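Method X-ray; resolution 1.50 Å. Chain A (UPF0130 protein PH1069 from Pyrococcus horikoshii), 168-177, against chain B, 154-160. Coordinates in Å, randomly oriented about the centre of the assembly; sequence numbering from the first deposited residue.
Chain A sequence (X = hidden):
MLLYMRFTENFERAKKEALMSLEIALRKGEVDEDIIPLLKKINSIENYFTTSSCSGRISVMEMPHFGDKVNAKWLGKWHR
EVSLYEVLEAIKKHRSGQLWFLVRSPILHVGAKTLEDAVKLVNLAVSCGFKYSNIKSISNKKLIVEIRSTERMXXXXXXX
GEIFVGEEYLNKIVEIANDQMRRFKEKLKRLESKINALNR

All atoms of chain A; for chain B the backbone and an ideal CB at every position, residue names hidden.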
# COMPACT_ATOMS: atom_id res chain seq x y z
N GLU A 168 -26.10 -3.22 12.24
CA GLU A 168 -26.17 -4.18 11.15
C GLU A 168 -25.04 -3.91 10.16
O GLU A 168 -24.39 -4.84 9.68
CB GLU A 168 -27.50 -4.07 10.42
CG GLU A 168 -27.66 -5.12 9.33
CD GLU A 168 -28.99 -5.01 8.61
OE1 GLU A 168 -30.04 -5.14 9.28
OE2 GLU A 168 -28.99 -4.80 7.38
N TYR A 169 -24.82 -2.63 9.88
CA TYR A 169 -23.76 -2.24 8.96
C TYR A 169 -22.41 -2.65 9.54
O TYR A 169 -21.60 -3.24 8.83
CB TYR A 169 -23.75 -0.73 8.74
CG TYR A 169 -22.71 -0.26 7.73
CD1 TYR A 169 -23.02 -0.21 6.38
CD2 TYR A 169 -21.44 0.15 8.14
CE1 TYR A 169 -22.11 0.26 5.45
CE2 TYR A 169 -20.50 0.62 7.20
CZ TYR A 169 -20.86 0.68 5.86
OH TYR A 169 -20.02 1.21 4.91
N LEU A 170 -22.17 -2.32 10.81
CA LEU A 170 -20.90 -2.68 11.46
C LEU A 170 -20.66 -4.20 11.44
O LEU A 170 -19.53 -4.65 11.27
CB LEU A 170 -20.84 -2.17 12.90
CG LEU A 170 -19.44 -1.79 13.41
CD1 LEU A 170 -19.04 -0.43 12.87
CD2 LEU A 170 -19.43 -1.77 14.93
N ASN A 171 -21.71 -4.99 11.63
CA ASN A 171 -21.55 -6.44 11.61
C ASN A 171 -21.01 -6.90 10.26
O ASN A 171 -20.18 -7.80 10.19
CB ASN A 171 -22.89 -7.13 11.87
CG ASN A 171 -22.74 -8.61 12.08
OD1 ASN A 171 -23.42 -9.41 11.44
ND2 ASN A 171 -21.84 -9.00 12.98
N LYS A 172 -21.50 -6.29 9.18
CA LYS A 172 -21.04 -6.64 7.84
C LYS A 172 -19.57 -6.28 7.68
O LYS A 172 -18.80 -7.06 7.12
CB LYS A 172 -21.86 -5.91 6.80
CG LYS A 172 -23.32 -6.22 6.90
CD LYS A 172 -24.12 -5.22 6.11
CE LYS A 172 -25.60 -5.43 6.31
NZ LYS A 172 -26.38 -4.31 5.73
N ILE A 173 -19.20 -5.09 8.15
CA ILE A 173 -17.81 -4.65 8.07
C ILE A 173 -16.90 -5.59 8.86
O ILE A 173 -15.82 -5.94 8.39
CB ILE A 173 -17.65 -3.24 8.64
CG1 ILE A 173 -18.38 -2.24 7.74
CG2 ILE A 173 -16.17 -2.89 8.77
CD1 ILE A 173 -17.84 -2.19 6.32
N VAL A 174 -17.34 -5.99 10.05
CA VAL A 174 -16.55 -6.90 10.87
C VAL A 174 -16.37 -8.26 10.21
O VAL A 174 -15.28 -8.83 10.26
CB VAL A 174 -17.18 -7.09 12.27
CG1 VAL A 174 -16.55 -8.27 12.98
CG2 VAL A 174 -16.97 -5.84 13.09
N GLU A 175 -17.42 -8.76 9.56
CA GLU A 175 -17.32 -10.04 8.89
C GLU A 175 -16.31 -9.98 7.75
O GLU A 175 -15.53 -10.91 7.54
CB GLU A 175 -18.67 -10.48 8.33
CG GLU A 175 -18.61 -11.83 7.64
CD GLU A 175 -19.98 -12.40 7.33
OE1 GLU A 175 -20.78 -12.54 8.27
OE2 GLU A 175 -20.24 -12.70 6.15
N ILE A 176 -16.34 -8.87 7.00
CA ILE A 176 -15.42 -8.69 5.90
C ILE A 176 -14.00 -8.56 6.42
O ILE A 176 -13.07 -9.13 5.85
CB ILE A 176 -15.79 -7.46 5.07
CG1 ILE A 176 -17.12 -7.72 4.36
CG2 ILE A 176 -14.70 -7.15 4.05
CD1 ILE A 176 -17.73 -6.51 3.68
N ALA A 177 -13.83 -7.82 7.52
CA ALA A 177 -12.51 -7.64 8.12
C ALA A 177 -11.94 -9.00 8.55
O ALA A 177 -10.78 -9.31 8.28
CB ALA A 177 -12.59 -6.69 9.32
N UNK B 154 -12.45 3.06 1.80
CA UNK B 154 -13.17 1.87 1.39
C UNK B 154 -14.45 1.86 2.19
O UNK B 154 -14.44 1.50 3.37
CB UNK B 154 -12.35 0.59 1.60
N UNK B 155 -15.55 2.29 1.57
CA UNK B 155 -16.85 2.31 2.24
C UNK B 155 -17.86 1.43 1.51
O UNK B 155 -18.08 1.56 0.30
CB UNK B 155 -17.38 3.74 2.34
N UNK B 156 -18.48 0.54 2.27
CA UNK B 156 -19.49 -0.37 1.73
C UNK B 156 -20.79 0.42 1.54
O UNK B 156 -21.29 1.02 2.48
CB UNK B 156 -19.70 -1.57 2.65
N UNK B 157 -21.34 0.41 0.33
CA UNK B 157 -22.57 1.16 0.04
C UNK B 157 -23.81 0.27 -0.04
O UNK B 157 -24.93 0.75 0.14
CB UNK B 157 -22.41 1.92 -1.28
N UNK B 158 -23.60 -1.01 -0.29
CA UNK B 158 -24.74 -1.91 -0.41
C UNK B 158 -24.28 -3.28 -0.85
O UNK B 158 -23.09 -3.51 -1.01
CB UNK B 158 -25.77 -1.36 -1.39
N UNK B 159 -25.24 -4.19 -1.03
CA UNK B 159 -24.94 -5.56 -1.45
C UNK B 159 -26.10 -6.17 -2.22
O UNK B 159 -27.26 -6.08 -1.82
CB UNK B 159 -24.61 -6.43 -0.24
N UNK B 160 -25.76 -6.80 -3.34
CA UNK B 160 -26.73 -7.45 -4.22
C UNK B 160 -27.97 -6.64 -4.56
O UNK B 160 -29.09 -7.15 -4.51
CB UNK B 160 -27.18 -8.76 -3.58

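Chain A presents one face of a helix, and the strand of chain B crosses it at 124° between N-to-C directions, with the axes 10.2 Å apart at closest approach. Tyr169(A), Lys172(A), Ile173(A) and Ile176(A) make up the surface that the strand meets, so few positions on chain B can be read from it.

Position 154 starts the stretch with extended backbone angles (-144/101), and its ideal CB has no atom of the helix within 5.5 Å. Chain A sets no rule here. The residue is Asp154(B), whose carboxylate oxygens bond to residues just outside the stretches.

At position 155 the CA-to-CB bond runs sideways, and the ideal CB lies 4.5 Å from Tyr169(A) OH. The backbone, at -120/127, is regular strand. A side chain here can only brush the end of the tyrosine, so a beta-branched residue, comfortable in a strand, or another modest apolar group would suit. It is Val155(B), with chi1 in t; its CG1 comes to 3.4 Å from Tyr169(A) OH.

Position 156 is the centre of the contact. Its CA lies 7.8 Å from that of Ile173(A), the closest pairing of the two backbones, and CB points toward the helix. The ideal CB is 3.6 Å from Tyr169(A) OH, 4.2 Å from Ile173(A) CD1 and 5.4 Å from Ile176(A) CD1. That setting is mostly apolar, with the aliphatic part of Lys172(A) close by, and it asks for a hydrocarbon side chain with some reach: leucine, isoleucine or methionine would all be reasonable. The backbone carbonyl is engaged whatever the side chain, since Tyr169(A) OH donates a hydrogen bond to the O of position 156 at 2.7 Å, near the plane of the ring and at its edge. The residue is Leu156(B), in the t, p rotamer. Its CB packs 4.1 Å from Ile173(A) CD1 and 4.0 Å from Tyr169(A) CZ, while CD2 reaches 4.2 Å from Lys172(A) CB and 4.4 Å from Ile176(A) CD1. One leucine thus touches four helix residues.

Position 157 points away from the helix, which therefore says nothing about its choice; it is Leu157(B).

Position 158 has phi/psi of 174/-178, a nearly fully extended backbone most easily adopted by glycine, and a CB here would point away from chain A. Gly158(B) fits.

Position 159 points toward the helix again, but its ideal CB has nothing of chain A within 5.5 Å. A short side chain would stop in open space; a long one could approach Lys172(A), whose charge favours an acid, though glutamine would also reach. It is Glu159(B). No salt bridge forms across the contact: Lys172(A) NZ instead pairs with Glu168(A) OE2 at 3.1 Å, and the glutamate's OE1 lies 4.4 Å from Lys172(A) CD. A water gives weak hydrogen bonds to Glu159(B) OE2 and Lys172(A) O, both at 3.5 Å.

Position 160 leaves the strand with positive phi (47/45), a conformation asparagine and glycine tolerate well. Asn160(B) makes no contact with the helix.

Chain B, residues 154-160: DVLLGEN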
# COMPACT_ATOMS: atom_id res chain seq x y z
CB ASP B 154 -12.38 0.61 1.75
CG ASP B 154 -10.95 0.64 1.27
OD1 ASP B 154 -10.72 0.46 0.06
OD2 ASP B 154 -10.03 0.85 2.10
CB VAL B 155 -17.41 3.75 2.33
CG1 VAL B 155 -18.81 3.71 2.91
CG2 VAL B 155 -16.49 4.62 3.18
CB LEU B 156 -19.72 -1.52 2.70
CG LEU B 156 -20.73 -2.59 2.30
CD1 LEU B 156 -20.28 -3.37 1.08
CD2 LEU B 156 -20.90 -3.51 3.49
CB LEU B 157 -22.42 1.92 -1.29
CG LEU B 157 -21.30 2.96 -1.40
CD1 LEU B 157 -21.30 3.58 -2.80
CD2 LEU B 157 -21.50 4.04 -0.32
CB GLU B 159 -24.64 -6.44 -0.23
CG GLU B 159 -23.51 -5.94 0.64
CD GLU B 159 -23.10 -6.95 1.70
OE1 GLU B 159 -23.99 -7.55 2.34
OE2 GLU B 159 -21.88 -7.13 1.91
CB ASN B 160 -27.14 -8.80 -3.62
CG ASN B 160 -25.98 -9.78 -3.55
OD1 ASN B 160 -25.30 -10.04 -4.55
ND2 ASN B 160 -25.76 -10.34 -2.37
O HOH W 1 -20.70 -8.74 4.73
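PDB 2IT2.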